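Local atomic coordinates of 3-oxo-glucose-6-phosphate:glutamate aminotransferase (Bacillus subtilis subsp. subtilis, PDB entry 4K2M), a protein that catalyses the reversible, pyridoxal-phosphate-dependent transfer of an amino group from glutamate to 3-dehydroglucose 6-phosphate, forming kanosamine 6-phosphate on the route to kanosamine, an antibiotic and a precursor of neotrehalosadiamine. Residues S154-A159 with I222-Q227; P197-L200 with H204-M207; H209-A214 with G235-I240; A130-L135 with F291-K296; L138-G143 with T192-P197. All coordinates share one frame; numbering follows the deposited sequence.

Contact 1 of 5, residues S154-A159 with I222-Q227. With O1G (3-deoxy-3-[(E)-({3-hydroxy-2-methyl-5-[(phosphonooxy)methyl]pyridin-4-yl}methylidene)amino]-6-O-phosphono-alpha-D-gluco pyranose), chain C.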
# COMPACT_ATOMS: atom_id res chain seq x y z
N SER A 154 10.23 -10.11 10.08
CA SER A 154 10.80 -8.82 10.50
C SER A 154 9.75 -7.71 10.59
O SER A 154 9.98 -6.68 11.22
CB SER A 154 11.93 -8.39 9.56
OG SER A 154 13.02 -9.28 9.63
N ALA A 155 8.61 -7.90 9.94
CA ALA A 155 7.57 -6.88 9.94
C ALA A 155 7.08 -6.51 11.33
O ALA A 155 6.72 -5.36 11.58
CB ALA A 155 6.39 -7.36 9.11
N THR A 156 7.06 -7.49 12.23
CA THR A 156 6.51 -7.26 13.56
C THR A 156 7.40 -6.24 14.30
O THR A 156 6.90 -5.21 14.77
CB THR A 156 6.38 -8.58 14.36
OG1 THR A 156 5.74 -9.58 13.56
CG2 THR A 156 5.57 -8.36 15.65
N GLU A 157 8.70 -6.51 14.36
CA GLU A 157 9.63 -5.59 15.03
C GLU A 157 9.70 -4.26 14.27
O GLU A 157 9.86 -3.19 14.88
CB GLU A 157 11.03 -6.22 15.15
CG GLU A 157 11.83 -6.23 13.85
CD GLU A 157 13.01 -7.17 13.86
OE1 GLU A 157 12.80 -8.40 14.00
OE2 GLU A 157 14.16 -6.69 13.70
N ASN A 158 9.56 -4.30 12.95
CA ASN A 158 9.65 -3.05 12.18
C ASN A 158 8.50 -2.12 12.50
O ASN A 158 8.68 -0.90 12.57
CB ASN A 158 9.69 -3.31 10.67
CG ASN A 158 11.05 -3.77 10.20
OD1 ASN A 158 12.07 -3.47 10.83
ND2 ASN A 158 11.07 -4.54 9.11
N ALA A 159 7.32 -2.68 12.70
CA ALA A 159 6.16 -1.87 13.02
C ALA A 159 6.34 -1.20 14.38
O ALA A 159 5.93 -0.05 14.58
CB ALA A 159 4.89 -2.71 13.01
N ILE A 222 -1.75 -5.98 21.82
CA ILE A 222 -2.06 -5.92 20.40
C ILE A 222 -1.49 -7.20 19.83
O ILE A 222 -0.30 -7.47 19.97
CB ILE A 222 -1.45 -4.66 19.74
CG1 ILE A 222 -1.53 -4.76 18.21
CG2 ILE A 222 -0.02 -4.39 20.23
CD1 ILE A 222 -1.25 -3.42 17.50
N GLU A 223 -2.34 -8.00 19.20
CA GLU A 223 -1.88 -9.30 18.75
C GLU A 223 -1.61 -9.27 17.25
O GLU A 223 -2.35 -8.66 16.48
CB GLU A 223 -2.88 -10.40 19.09
CG GLU A 223 -4.21 -10.23 18.40
CD GLU A 223 -5.22 -11.28 18.78
OE1 GLU A 223 -4.84 -12.31 19.39
OE2 GLU A 223 -6.40 -11.07 18.46
N ASP A 224 -0.50 -9.90 16.85
CA ASP A 224 -0.15 -10.00 15.45
C ASP A 224 -0.74 -11.32 15.01
O ASP A 224 -0.17 -12.39 15.26
CB ASP A 224 1.38 -10.04 15.31
CG ASP A 224 1.83 -10.21 13.88
OD1 ASP A 224 1.02 -10.62 13.02
OD2 ASP A 224 3.02 -9.96 13.63
N ALA A 225 -1.90 -11.26 14.37
CA ALA A 225 -2.56 -12.46 13.88
C ALA A 225 -2.44 -12.48 12.37
O ALA A 225 -3.31 -13.02 11.66
CB ALA A 225 -4.02 -12.46 14.31
N CYS A 226 -1.38 -11.86 11.85
CA CYS A 226 -1.24 -11.78 10.39
C CYS A 226 -1.22 -13.15 9.69
O CYS A 226 -1.63 -13.26 8.53
CB CYS A 226 -0.04 -10.91 10.00
SG CYS A 226 -0.34 -9.16 10.39
N GLN A 227 -0.80 -14.19 10.42
CA GLN A 227 -0.80 -15.55 9.86
C GLN A 227 -1.93 -16.42 10.42
O GLN A 227 -1.96 -17.62 10.18
CB GLN A 227 0.53 -16.25 10.16
CG GLN A 227 1.71 -15.66 9.39
CD GLN A 227 3.03 -16.35 9.72
OE1 GLN A 227 3.05 -17.37 10.40
NE2 GLN A 227 4.13 -15.78 9.24
P O1G C . 2.28 -7.74 5.60
C3A O1G C . 3.84 -12.01 9.21
O3 O1G C . 4.11 -13.25 8.72
C1 O1G C . 6.89 -13.73 3.89
N1' O1G C . 3.37 -10.54 11.00
C2 O1G C . 6.23 -13.45 5.24
O2 O1G C . 5.94 -14.78 5.78
C9A O1G C . 3.65 -11.79 10.57
C2A O1G C . 3.72 -12.89 11.61
C3 O1G C . 4.95 -12.60 5.13
N3' O1G C . 4.64 -12.22 6.52
O1 O1G C . 6.13 -14.66 3.11
C4 O1G C . 5.13 -11.39 4.20
O4 O1G C . 3.77 -11.06 3.88
C4A O1G C . 3.75 -10.97 8.30
C4B O1G C . 3.97 -11.18 6.86
C5 O1G C . 5.76 -11.88 2.89
O5 O1G C . 7.01 -12.53 3.13
C5A O1G C . 3.47 -9.69 8.77
C5T O1G C . 3.34 -8.41 7.92
C6 O1G C . 6.18 -10.78 1.96
C6A O1G C . 3.29 -9.51 10.13
OP1 O1G C . 2.79 -6.36 5.96
OP2 O1G C . 0.85 -7.73 5.15
OP3 O1G C . 3.26 -8.49 4.67
OP4 O1G C . 2.23 -8.56 7.01
O6 O1G C . 6.51 -11.17 0.69
P' O1G C . 6.21 -10.22 -0.57
OP6 O1G C . 4.70 -10.07 -0.62
OP7 O1G C . 6.95 -8.92 -0.38
OP8 O1G C . 6.76 -11.05 -1.73
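Thr156 of helix 154-163 and Asp224 of strand 220-224 are the closest backbone points of the two segments, their CA atoms 7.4 Å apart. One bond spans that gap: Thr156 OG1 donates to Asp224 OD2 over 2.7 Å, meeting the oxygen nearly along its C-O axis, and Ser152 is a further partner of the same hydroxyl. The other oxygen, Asp224 OD1, takes the backbone N of Cys226 at 2.9 Å in an Asx turn. With CG anti to the backbone N (chi1 177°), the carboxylate reaches the pyridine ring of the external aldimine, where Asp224 OD2 lies 2.7 Å from N1'. Thr156 and the turn thus position a carboxylate that would be expected to favour a protonated pyridine nitrogen. Elsewhere on the cofactor, Gln227 NE2 donates to O3 over 2.6 Å and the Ala155 methyl touches C5T, the carbon bearing the phosphate. An aspartate facing the pyridine nitrogen is the hallmark of the aspartate aminotransferase fold.

Contact 2 of 5, residues P197-L200 with H204-M207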
# COMPACT_ATOMS: atom_id res chain seq x y z
N PRO A 197 1.93 -10.38 21.24
CA PRO A 197 2.07 -11.80 20.90
C PRO A 197 1.88 -12.00 19.41
O PRO A 197 1.11 -11.28 18.77
CB PRO A 197 0.91 -12.46 21.67
CG PRO A 197 -0.11 -11.37 21.85
CD PRO A 197 0.67 -10.08 21.96
N VAL A 198 2.57 -13.00 18.87
CA VAL A 198 2.41 -13.36 17.47
C VAL A 198 1.85 -14.77 17.36
O VAL A 198 2.36 -15.70 18.00
CB VAL A 198 3.76 -13.32 16.75
CG1 VAL A 198 3.58 -13.68 15.27
CG2 VAL A 198 4.39 -11.94 16.90
N HIS A 199 0.81 -14.95 16.56
CA HIS A 199 0.27 -16.29 16.38
C HIS A 199 1.04 -16.96 15.26
O HIS A 199 0.57 -17.09 14.14
CB HIS A 199 -1.24 -16.24 16.12
CG HIS A 199 -1.97 -15.48 17.18
ND1 HIS A 199 -1.63 -15.56 18.51
CD2 HIS A 199 -2.98 -14.58 17.10
CE1 HIS A 199 -2.40 -14.75 19.21
NE2 HIS A 199 -3.22 -14.14 18.39
N LEU A 200 2.27 -17.34 15.58
CA LEU A 200 3.24 -17.71 14.57
C LEU A 200 2.90 -19.04 13.92
O LEU A 200 2.53 -20.01 14.60
CB LEU A 200 4.63 -17.81 15.20
CG LEU A 200 5.79 -17.88 14.21
CD1 LEU A 200 5.81 -16.64 13.29
CD2 LEU A 200 7.10 -17.97 15.00
N HIS A 204 -2.26 -20.37 17.75
CA HIS A 204 -2.76 -19.35 18.67
C HIS A 204 -1.88 -19.28 19.92
O HIS A 204 -1.63 -20.31 20.57
CB HIS A 204 -4.20 -19.71 19.07
CG HIS A 204 -5.10 -18.54 19.30
ND1 HIS A 204 -6.47 -18.62 19.21
CD2 HIS A 204 -4.82 -17.25 19.61
CE1 HIS A 204 -7.00 -17.43 19.47
NE2 HIS A 204 -6.01 -16.59 19.71
N SER A 205 -1.41 -18.08 20.26
CA SER A 205 -0.67 -17.86 21.50
C SER A 205 -1.59 -18.11 22.69
O SER A 205 -2.81 -18.15 22.53
CB SER A 205 -0.19 -16.42 21.57
OG SER A 205 0.73 -16.13 20.55
N ASP A 206 -1.01 -18.24 23.88
CA ASP A 206 -1.81 -18.46 25.09
C ASP A 206 -2.41 -17.14 25.56
O ASP A 206 -1.94 -16.54 26.53
CB ASP A 206 -0.95 -19.07 26.20
CG ASP A 206 -1.77 -19.51 27.42
OD1 ASP A 206 -2.99 -19.18 27.53
OD2 ASP A 206 -1.18 -20.19 28.28
N MET A 207 -3.47 -16.71 24.89
CA MET A 207 -3.96 -15.34 25.08
C MET A 207 -4.61 -15.09 26.43
O MET A 207 -4.49 -13.98 26.98
CB MET A 207 -4.90 -14.95 23.94
CG MET A 207 -4.21 -14.80 22.57
SD MET A 207 -2.96 -13.52 22.59
CE MET A 207 -3.99 -12.07 22.73
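The loop that leaves strand 192-195 skirts the cofactor pocket, where Val198 touches the bound aldimine, and it doubles back so that His199 meets His204 and Ser205. The imidazoles form a T-shaped pair: the CD2 edge of His204 comes down on one face of His199, 3.5 Å above its plane and offset toward the rim, with the ring planes at 71°. On its ND1 side His199 shares a hydrogen bond with Ser205 OG, 3.2 Å long, in which either atom could be the donor. Met207, bent at chi2 and chi3, curls its sulfur back to the ring edge, SD lying 3.6 Å from His199 CE1. That sulfur, Met207 SD, also rests 3.6 Å from Pro197 CG. His199 NE2 bonds Glu223, so the ring is held at both nitrogens, which fixes its rotation. Strand 220-224 runs beside this loop, pairing through the backbone of Asp224 with Pro197 and His199, while Ile210 of helix 207-217 packs on Pro197 and Ser205.

Contact 3 of 5, residues H209-A214 with G235-I240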
# COMPACT_ATOMS: atom_id res chain seq x y z
N HIS A 209 -3.70 -16.30 29.33
CA HIS A 209 -2.62 -16.11 30.29
C HIS A 209 -1.95 -14.76 30.03
O HIS A 209 -1.68 -14.00 30.95
CB HIS A 209 -1.64 -17.29 30.18
CG HIS A 209 -0.62 -17.34 31.27
ND1 HIS A 209 -0.47 -16.34 32.21
CD2 HIS A 209 0.32 -18.27 31.55
CE1 HIS A 209 0.52 -16.66 33.03
NE2 HIS A 209 1.01 -17.83 32.65
N ILE A 210 -1.72 -14.44 28.76
CA ILE A 210 -1.19 -13.13 28.40
C ILE A 210 -2.09 -12.00 28.91
O ILE A 210 -1.60 -11.02 29.47
CB ILE A 210 -0.95 -13.04 26.86
CG1 ILE A 210 0.16 -14.01 26.45
CG2 ILE A 210 -0.59 -11.60 26.46
CD1 ILE A 210 0.36 -14.14 24.93
N ARG A 211 -3.41 -12.14 28.76
CA ARG A 211 -4.34 -11.11 29.23
C ARG A 211 -4.31 -10.98 30.76
O ARG A 211 -4.42 -9.88 31.30
CB ARG A 211 -5.76 -11.43 28.71
CG ARG A 211 -6.91 -10.61 29.33
CD ARG A 211 -6.62 -9.13 29.36
NE ARG A 211 -6.59 -8.53 28.04
CZ ARG A 211 -6.32 -7.24 27.81
NH1 ARG A 211 -6.05 -6.43 28.82
NH2 ARG A 211 -6.32 -6.78 26.57
N GLN A 212 -4.15 -12.09 31.46
CA GLN A 212 -4.04 -12.01 32.91
C GLN A 212 -2.83 -11.17 33.33
O GLN A 212 -2.93 -10.35 34.24
CB GLN A 212 -3.95 -13.40 33.54
CG GLN A 212 -5.27 -14.14 33.52
CD GLN A 212 -5.11 -15.61 33.86
OE1 GLN A 212 -4.00 -16.07 34.15
NE2 GLN A 212 -6.21 -16.35 33.83
N ILE A 213 -1.70 -11.37 32.67
CA ILE A 213 -0.52 -10.56 32.94
C ILE A 213 -0.75 -9.10 32.56
O ILE A 213 -0.42 -8.19 33.33
CB ILE A 213 0.72 -11.10 32.22
CG1 ILE A 213 1.03 -12.51 32.72
CG2 ILE A 213 1.93 -10.18 32.46
CD1 ILE A 213 2.04 -13.26 31.90
N ALA A 214 -1.30 -8.88 31.38
CA ALA A 214 -1.59 -7.52 30.93
C ALA A 214 -2.50 -6.77 31.90
O ALA A 214 -2.27 -5.61 32.20
CB ALA A 214 -2.19 -7.52 29.53
N GLY A 235 -8.90 -12.67 18.97
CA GLY A 235 -9.21 -11.34 19.46
C GLY A 235 -9.97 -11.27 20.76
O GLY A 235 -10.20 -10.17 21.28
N LYS A 236 -10.36 -12.42 21.31
CA LYS A 236 -11.16 -12.43 22.54
C LYS A 236 -10.51 -11.64 23.66
O LYS A 236 -11.18 -10.86 24.35
CB LYS A 236 -11.40 -13.86 23.00
CG LYS A 236 -12.25 -13.96 24.27
CD LYS A 236 -12.73 -15.39 24.48
CE LYS A 236 -13.48 -15.54 25.80
NZ LYS A 236 -13.80 -16.97 26.05
N TYR A 237 -9.20 -11.81 23.82
CA TYR A 237 -8.49 -11.17 24.90
C TYR A 237 -7.57 -10.04 24.46
O TYR A 237 -6.76 -9.55 25.25
CB TYR A 237 -7.66 -12.22 25.64
CG TYR A 237 -8.51 -13.30 26.28
CD1 TYR A 237 -9.31 -13.02 27.38
CD2 TYR A 237 -8.48 -14.60 25.80
CE1 TYR A 237 -10.08 -14.02 27.98
CE2 TYR A 237 -9.24 -15.60 26.38
CZ TYR A 237 -10.03 -15.30 27.47
OH TYR A 237 -10.79 -16.30 28.05
N ALA A 238 -7.68 -9.60 23.21
CA ALA A 238 -6.82 -8.52 22.71
C ALA A 238 -7.54 -7.18 22.62
O ALA A 238 -8.75 -7.14 22.35
CB ALA A 238 -6.25 -8.90 21.35
N ASP A 239 -6.81 -6.09 22.83
CA ASP A 239 -7.39 -4.76 22.59
C ASP A 239 -7.47 -4.47 21.10
O ASP A 239 -8.46 -3.94 20.60
CB ASP A 239 -6.55 -3.69 23.27
CG ASP A 239 -6.50 -3.89 24.76
OD1 ASP A 239 -7.58 -3.80 25.38
OD2 ASP A 239 -5.39 -4.15 25.30
N ILE A 240 -6.40 -4.84 20.39
CA ILE A 240 -6.38 -4.77 18.93
C ILE A 240 -5.90 -6.08 18.33
O ILE A 240 -4.96 -6.69 18.83
CB ILE A 240 -5.45 -3.64 18.45
CG1 ILE A 240 -6.12 -2.29 18.70
CG2 ILE A 240 -5.07 -3.80 16.95
CD1 ILE A 240 -5.51 -1.14 17.95
O HOH W 1 -5.50 -3.85 28.02
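Arg211 of helix 207-217 clasps the type I beta turn from Gly235 to Ala238, just before strand 240-244, an inner strand of the large domain's central sheet. Two hydrogen bonds, from Arg211 NE and NH2, grip a single atom, Tyr237 O, side-on, at 3.0 and 3.1 Å; both approach from the same face of the carbonyl, NE tilted and NH2 well above its plane, while the oxygen itself stays in the guanidinium plane. CG anti to the backbone N (chi1 168°), followed by bends at chi2 and chi3, folds the chain round to present this edge. The ionic part is a salt bridge from Arg211 NH2 to Asp239 OD2, 3.1 Å long and met from above the carboxylate, whose plane stands at 86° to the guanidinium. Both charged groups have further partners: NH1 bonds Asn215, and Asp239 OD2 accepts from the backbone N of Val221. Apolar contact is modest, with Arg211 CB 3.7 Å from Tyr237 CB and the arginine crossing the tyrosine obliquely. A water closes the ring of polar groups, accepting from Arg211 NH1 at 2.8 Å and donating to Asp239 OD2 at 2.7 Å.

Contact 4 of 5, residues A130-L135 with F291-K296. With O1G (3-deoxy-3-[(E)-({3-hydroxy-2-methyl-5-[(phosphonooxy)methyl]pyridin-4-yl}methylidene)amino]-6-O-phosphono-alpha-D-gluco pyranose), chain I.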
# COMPACT_ATOMS: atom_id res chain seq x y z
N ALA A 130 -1.01 -2.22 9.75
CA ALA A 130 -1.99 -2.50 10.78
C ALA A 130 -1.35 -2.50 12.17
O ALA A 130 -1.89 -1.92 13.13
CB ALA A 130 -2.68 -3.84 10.50
N ILE A 131 -0.20 -3.14 12.31
CA ILE A 131 0.46 -3.17 13.62
C ILE A 131 0.94 -1.77 14.01
O ILE A 131 0.76 -1.33 15.15
CB ILE A 131 1.64 -4.16 13.62
CG1 ILE A 131 1.12 -5.57 13.30
CG2 ILE A 131 2.35 -4.12 15.00
CD1 ILE A 131 2.23 -6.55 12.91
N MET A 132 1.55 -1.07 13.06
CA MET A 132 2.07 0.26 13.33
C MET A 132 0.97 1.23 13.74
O MET A 132 1.08 1.94 14.74
CB MET A 132 2.81 0.80 12.09
CG MET A 132 3.53 2.08 12.35
SD MET A 132 4.31 2.59 10.80
CE MET A 132 2.87 2.89 9.78
N ILE A 133 -0.12 1.25 12.97
CA ILE A 133 -1.25 2.10 13.31
C ILE A 133 -1.88 1.70 14.64
O ILE A 133 -2.21 2.56 15.47
CB ILE A 133 -2.28 2.07 12.17
CG1 ILE A 133 -1.71 2.84 10.97
CG2 ILE A 133 -3.57 2.73 12.60
CD1 ILE A 133 -2.43 2.49 9.66
N GLY A 134 -2.03 0.40 14.87
CA GLY A 134 -2.64 -0.06 16.12
C GLY A 134 -1.85 0.40 17.33
O GLY A 134 -2.41 0.85 18.33
N LEU A 135 -0.52 0.27 17.26
CA LEU A 135 0.34 0.74 18.36
C LEU A 135 0.14 2.23 18.61
O LEU A 135 -0.03 2.67 19.76
CB LEU A 135 1.81 0.43 18.05
CG LEU A 135 2.22 -1.03 18.19
CD1 LEU A 135 3.59 -1.29 17.55
CD2 LEU A 135 2.25 -1.42 19.64
N PHE A 291 -0.40 13.88 12.99
CA PHE A 291 -0.15 13.35 11.65
C PHE A 291 -0.80 11.99 11.48
O PHE A 291 -1.21 11.35 12.45
CB PHE A 291 1.35 13.23 11.40
CG PHE A 291 2.01 12.13 12.18
CD1 PHE A 291 2.16 10.86 11.63
CD2 PHE A 291 2.49 12.37 13.46
CE1 PHE A 291 2.76 9.83 12.37
CE2 PHE A 291 3.10 11.36 14.19
CZ PHE A 291 3.23 10.09 13.64
N GLY A 292 -0.84 11.53 10.24
CA GLY A 292 -1.30 10.18 9.97
C GLY A 292 -0.59 9.67 8.74
O GLY A 292 0.26 10.36 8.19
N PHE A 293 -0.94 8.46 8.32
CA PHE A 293 -0.29 7.85 7.16
C PHE A 293 -1.25 7.76 6.00
O PHE A 293 -2.42 8.13 6.12
CB PHE A 293 0.16 6.43 7.52
CG PHE A 293 1.09 6.38 8.68
CD1 PHE A 293 2.46 6.50 8.49
CD2 PHE A 293 0.60 6.21 9.97
CE1 PHE A 293 3.34 6.45 9.57
CE2 PHE A 293 1.47 6.17 11.05
CZ PHE A 293 2.84 6.29 10.85
N ASN A 294 -0.76 7.29 4.86
CA ASN A 294 -1.64 6.97 3.75
C ASN A 294 -1.76 5.47 3.67
O ASN A 294 -1.15 4.83 2.80
CB ASN A 294 -1.07 7.52 2.44
CG ASN A 294 -2.03 7.37 1.27
OD1 ASN A 294 -3.20 7.02 1.45
ND2 ASN A 294 -1.54 7.63 0.05
N SER A 295 -2.56 4.88 4.56
CA SER A 295 -2.48 3.44 4.76
C SER A 295 -3.81 2.73 4.87
O SER A 295 -3.88 1.71 5.55
CB SER A 295 -1.63 3.13 5.99
OG SER A 295 -0.31 3.62 5.83
N LYS A 296 -4.85 3.24 4.22
CA LYS A 296 -6.08 2.47 4.05
C LYS A 296 -5.89 1.41 2.98
O LYS A 296 -5.08 1.56 2.07
CB LYS A 296 -7.25 3.37 3.66
CG LYS A 296 -7.67 4.36 4.74
CD LYS A 296 -8.65 5.40 4.19
CE LYS A 296 -9.95 4.74 3.74
NZ LYS A 296 -10.55 3.92 4.83
P O1G I . -0.18 9.78 -2.40
C3A O1G I . -0.05 15.49 -3.40
O3 O1G I . -1.06 16.08 -4.10
C1 O1G I . -6.27 14.39 -3.13
N1' O1G I . 2.11 15.52 -2.45
C2 O1G I . -4.80 14.80 -3.20
O2 O1G I . -4.74 15.93 -4.15
C9A O1G I . 1.14 16.15 -3.15
C2A O1G I . 1.40 17.57 -3.65
C3 O1G I . -3.89 13.67 -3.67
N3' O1G I . -2.54 14.19 -3.40
O1 O1G I . -6.77 14.16 -4.45
C4 O1G I . -4.19 12.34 -2.94
O4 O1G I . -3.56 11.40 -3.83
C4A O1G I . -0.25 14.19 -2.93
C4B O1G I . -1.51 13.47 -3.17
C5 O1G I . -5.70 12.08 -3.01
O5 O1G I . -6.43 13.15 -2.40
C5A O1G I . 0.76 13.57 -2.22
C5T O1G I . 0.72 12.15 -1.63
C6 O1G I . -6.15 10.88 -2.23
C6A O1G I . 1.94 14.26 -1.99
OP1 O1G I . 0.33 9.25 -1.08
OP2 O1G I . 0.24 8.91 -3.55
OP3 O1G I . -1.70 10.04 -2.33
OP4 O1G I . 0.56 11.20 -2.72
O6 O1G I . -7.49 10.54 -2.32
P' O1G I . -7.91 8.99 -2.19
OP6 O1G I . -7.08 8.24 -3.22
OP7 O1G I . -7.64 8.59 -0.76
OP8 O1G I . -9.39 9.03 -2.55
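Helix 127-137, whose first turn carries the cofactor-binding residue Thr128 of one active site, packs through Met132 and Ile133 against the loop that delivers Asn294 to the other. The main touch is a CH-pi contact. Met132 CE stands almost over the centre of the Phe293 ring, 3.6 Å from the centroid and 12° off the ring normal. Methionine and phenylalanine come from opposite directions; the methionine chain runs straight out from the helix, CG anti to the backbone N (chi1 -172°), and bends only at chi3, which lays the methyl on the ring. Met132 SD lies obliquely, 4.5 Å from the centroid of Phe293, making this a Met-aromatic contact as well. Beside it Ile133 CG1 approaches Phe293 CD2 at 4.2 Å, and Ile133 CD1 rests on Ser295 CB at 3.8 Å. In the dimeric aspartate aminotransferase fold each active site is built from both subunits, and this loop supplies part of one. Between Phe293 and Ser295, which point toward the helix, Asn294 points away from it, and its ND2 donates to phosphate oxygen OP1 of the aldimine across 2.7 Å; Ser244 and Gln227 of the second subunit also bind that ligand. Ala162 of the second subunit packs on Phe293, and Gly292 N makes a weak hydrogen bond to Asn158 of that subunit.

Contact 5 of 5, residues L138-G143 with T192-P197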
# COMPACT_ATOMS: atom_id res chain seq x y z
N LEU A 138 -3.25 3.05 20.08
CA LEU A 138 -3.28 2.65 21.48
C LEU A 138 -2.47 3.60 22.37
O LEU A 138 -2.42 3.43 23.58
CB LEU A 138 -2.73 1.23 21.63
CG LEU A 138 -3.69 0.08 21.32
CD1 LEU A 138 -2.90 -1.24 21.19
CD2 LEU A 138 -4.73 -0.05 22.43
N GLY A 139 -1.84 4.59 21.76
CA GLY A 139 -1.15 5.62 22.53
C GLY A 139 0.34 5.43 22.69
O GLY A 139 0.94 6.02 23.60
N LEU A 140 0.95 4.62 21.83
CA LEU A 140 2.40 4.42 21.92
C LEU A 140 3.16 5.73 21.76
O LEU A 140 2.97 6.45 20.78
CB LEU A 140 2.93 3.41 20.88
CG LEU A 140 4.44 3.14 21.05
CD1 LEU A 140 4.78 1.67 20.87
CD2 LEU A 140 5.31 3.99 20.11
N ASN A 141 4.04 6.01 22.71
CA ASN A 141 4.95 7.16 22.64
C ASN A 141 6.38 6.66 22.46
O ASN A 141 6.70 5.55 22.88
CB ASN A 141 4.85 7.97 23.93
CG ASN A 141 3.47 8.55 24.13
OD1 ASN A 141 2.90 9.14 23.20
ND2 ASN A 141 2.92 8.38 25.32
N PRO A 142 7.25 7.49 21.85
CA PRO A 142 8.63 7.02 21.63
C PRO A 142 9.28 6.58 22.93
O PRO A 142 9.11 7.25 23.96
CB PRO A 142 9.33 8.27 21.08
CG PRO A 142 8.24 9.02 20.40
CD PRO A 142 7.03 8.83 21.28
N GLY A 143 9.96 5.44 22.90
CA GLY A 143 10.58 4.88 24.08
C GLY A 143 9.75 3.85 24.83
O GLY A 143 10.30 3.12 25.66
N THR A 192 7.29 -0.50 30.15
CA THR A 192 6.48 -1.45 29.37
C THR A 192 5.06 -0.91 29.23
O THR A 192 4.42 -0.57 30.22
CB THR A 192 6.39 -2.83 30.03
OG1 THR A 192 7.70 -3.26 30.41
CG2 THR A 192 5.75 -3.86 29.05
N LYS A 193 4.55 -0.86 28.01
CA LYS A 193 3.19 -0.40 27.78
C LYS A 193 2.39 -1.44 27.01
O LYS A 193 1.16 -1.47 27.11
CB LYS A 193 3.19 0.94 27.03
CG LYS A 193 3.77 2.11 27.84
CD LYS A 193 3.06 2.25 29.18
CE LYS A 193 3.57 3.46 29.98
NZ LYS A 193 5.05 3.45 30.11
N PHE A 194 3.08 -2.32 26.28
CA PHE A 194 2.40 -3.26 25.38
C PHE A 194 2.94 -4.68 25.45
O PHE A 194 4.13 -4.87 25.69
CB PHE A 194 2.59 -2.82 23.92
CG PHE A 194 2.02 -1.46 23.64
CD1 PHE A 194 0.69 -1.32 23.28
CD2 PHE A 194 2.81 -0.33 23.73
CE1 PHE A 194 0.16 -0.07 23.03
CE2 PHE A 194 2.29 0.93 23.47
CZ PHE A 194 0.96 1.06 23.12
N ILE A 195 2.07 -5.65 25.21
CA ILE A 195 2.50 -7.00 24.87
C ILE A 195 2.02 -7.26 23.45
O ILE A 195 0.86 -7.01 23.13
CB ILE A 195 1.86 -8.06 25.77
CG1 ILE A 195 2.08 -7.73 27.25
CG2 ILE A 195 2.47 -9.41 25.48
CD1 ILE A 195 1.45 -8.77 28.20
N LEU A 196 2.91 -7.79 22.60
CA LEU A 196 2.60 -8.04 21.18
C LEU A 196 2.87 -9.51 20.88
O LEU A 196 3.92 -9.86 20.34
CB LEU A 196 3.48 -7.13 20.30
CG LEU A 196 3.04 -6.74 18.89
CD1 LEU A 196 4.15 -5.96 18.19
CD2 LEU A 196 2.62 -7.92 18.06
N PRO A 197 1.93 -10.38 21.24
CA PRO A 197 2.07 -11.80 20.90
C PRO A 197 1.88 -12.00 19.41
O PRO A 197 1.11 -11.28 18.77
CB PRO A 197 0.91 -12.46 21.67
CG PRO A 197 -0.11 -11.37 21.85
CD PRO A 197 0.67 -10.08 21.96
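With CG anti to its carbonyl carbon (chi1 -60°) and the ring roughly perpendicular to the CA-CB-CG plane (chi2 -87°), Phe194 projects its far rim from strand 192-195 toward Leu138 and Leu140. Leu138 CB lies in the ring plane at the edge, 3.5 Å from Phe194 CE1, with Leu138 CD1 also 3.8 Å from that carbon. Leu140, its CG anti to the backbone N (chi1 -176°), brings CD1 as well as CB to the other side of the ring, where CB approaches obliquely at 3.6 Å and CD1 lies 3.7 Å from Phe194 CE2. Between these leucines the chain turns at Gly139, whose positive phi ends helix 127-137 in a Schellman motif and redirects the backbone toward strand 145-148. Segment 138-143 is thus the helix-to-strand connection, packed on strand 192-195 of the alpha/beta large domain, where strands 192-195 and 145-148 are parallel neighbours in the central sheet. Backbone bonds of Lys193 with Glu145 and of Phe194 with Ile147 hold that pair of strands together. Leu138 also packs on Ile222 of strand 220-224, and Leu140 on Val146, while CZ of Phe194 lies 3.8 Å from the backbone N of Leu140.

Overall arrangement
Chemistry follows place in this large domain. Contacts 1, 2 and 4 are buried, 3 and 5 only partly so. Contacts 1 and 5 use neighbouring strands 220-224 and 192-195, and contact 2 the loop that follows 192-195: the carbonyl of Pro197, shared by contacts 2 and 5, bonds the N of Asp224. Helix 127-137 ties contact 4 to contact 5, through Leu135 O and Leu140 N, and its Ile131 packs on Asp224 and Ala159 of contact 1. Contacts 1 and 4 both bond a ligand and touch the second subunit. Contact 3 relies on charge near the surface; contacts 4 and 5 are apolar between their segments, though Asn294 of contact 4 bonds the ligand.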